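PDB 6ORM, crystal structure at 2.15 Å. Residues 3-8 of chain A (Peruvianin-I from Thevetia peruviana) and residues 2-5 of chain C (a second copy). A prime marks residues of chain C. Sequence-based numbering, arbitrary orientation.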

# COMPACT_ATOMS: atom_id res chain seq x y z
N ASP A 3 3.94 0.65 -5.81
CA ASP A 3 4.56 -0.63 -6.07
C ASP A 3 4.38 -1.55 -4.87
O ASP A 3 4.47 -1.09 -3.72
CB ASP A 3 6.06 -0.46 -6.37
CG ASP A 3 6.34 -0.15 -7.83
OD1 ASP A 3 5.44 0.37 -8.52
OD2 ASP A 3 7.47 -0.43 -8.28
N PRO A 4 4.09 -2.83 -5.08
CA PRO A 4 4.07 -3.78 -3.96
C PRO A 4 5.38 -3.73 -3.17
O PRO A 4 6.46 -3.59 -3.74
CB PRO A 4 3.87 -5.13 -4.64
CG PRO A 4 3.15 -4.79 -5.91
CD PRO A 4 3.71 -3.47 -6.35
N GLY A 5 5.26 -3.84 -1.85
CA GLY A 5 6.42 -3.85 -0.99
C GLY A 5 7.25 -5.10 -1.19
O GLY A 5 6.73 -6.17 -1.54
N PRO A 6 8.56 -5.00 -0.98
CA PRO A 6 9.42 -6.18 -1.09
C PRO A 6 9.26 -7.09 0.12
O PRO A 6 9.08 -6.63 1.25
CB PRO A 6 10.83 -5.59 -1.15
CG PRO A 6 10.71 -4.30 -0.40
CD PRO A 6 9.33 -3.77 -0.71
N LEU A 7 9.32 -8.39 -0.13
CA LEU A 7 9.17 -9.40 0.91
C LEU A 7 10.48 -10.10 1.22
O LEU A 7 10.48 -11.14 1.90
CB LEU A 7 8.09 -10.40 0.52
CG LEU A 7 6.68 -9.80 0.49
CD1 LEU A 7 5.65 -10.78 -0.07
CD2 LEU A 7 6.29 -9.34 1.89
N GLN A 8 11.60 -9.56 0.74
CA GLN A 8 12.94 -10.07 1.01
C GLN A 8 13.91 -8.97 0.61
O GLN A 8 13.51 -7.91 0.11
CB GLN A 8 13.21 -11.39 0.28
CG GLN A 8 13.11 -11.32 -1.24
CD GLN A 8 11.68 -11.20 -1.74
OE1 GLN A 8 10.83 -12.04 -1.45
NE2 GLN A 8 11.41 -10.13 -2.48
N ALA C 2 3.67 -2.87 5.04
CA ALA C 2 4.09 -2.62 3.67
C ALA C 2 4.11 -3.91 2.86
O ALA C 2 4.38 -3.89 1.66
CB ALA C 2 5.46 -1.96 3.64
N ASP C 3 3.82 -5.02 3.52
CA ASP C 3 3.63 -6.28 2.82
C ASP C 3 2.51 -6.13 1.80
O ASP C 3 1.49 -5.48 2.08
CB ASP C 3 3.29 -7.40 3.80
CG ASP C 3 4.52 -8.02 4.43
OD1 ASP C 3 5.57 -7.36 4.47
OD2 ASP C 3 4.42 -9.18 4.89
N PRO C 4 2.66 -6.68 0.59
CA PRO C 4 1.53 -6.70 -0.35
C PRO C 4 0.29 -7.32 0.27
O PRO C 4 0.37 -8.28 1.04
CB PRO C 4 2.07 -7.55 -1.51
CG PRO C 4 3.55 -7.37 -1.45
CD PRO C 4 3.87 -7.28 0.02
N GLY C 5 -0.87 -6.75 -0.05
CA GLY C 5 -2.12 -7.26 0.45
C GLY C 5 -2.44 -8.63 -0.11
O GLY C 5 -2.06 -8.96 -1.24
O HOH W 1 2.48 -3.23 -0.62

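The carbonyl of Ala2′ meets Gly5 in a way that only a residue without a side chain could allow. Gly5 CA lies 3.3 Å from Ala2′ O, and with the hydrogen placed the angle at H is 149°, which identifies a CA-H...O contact. A CB built in ideal geometry on Gly5 would sit 2.0 Å from Ala2′ O, a plain clash, so the close approach of the two backbones here depends on the bare alpha carbon.

No direct hydrogen bond joins the two stretches; a water supplies the polar link instead. Water 1 accepts from Gly5 N at 3.1 Å and donates to Ala2′ O at 3.0 Å. The same carbonyl oxygen therefore receives both the water's hydrogen and the weaker CA-H of Gly5, and the amide and alpha carbon of one residue are engaged together, one through solvent and the other directly.

The rest of the contact centres on Pro4′, whose CA-to-CB bond points toward chain A and which has more area covered (68 Å²) than any other residue here. Its CG lies 3.9 Å from Pro4 CB, an apolar contact between equivalent residues. The pairing is not reciprocal: the CA atoms of Gly5 and Asp3′ are 5.3 Å apart, those of Asp3 and Gly5′ 11.4 Å. Pro4′ CG also approaches Gly5 O at 3.4 Å, while Pro4′ CD packs against Leu7 CD2 at 3.7 Å.

Leu7 reaches this ring by extension. Its CA-to-CB bond points sideways, but with chi1 at -68° (m) and chi2 at 173° (t) the end of the side chain comes nearer to chain C. CD2 also lies 3.3 Å from Asp3′ OD1; a methyl offers this oxygen no conventional hydrogen bond, and the carboxylate finds its partners elsewhere in the structure. The stretches together bury 229 Å², a small patch.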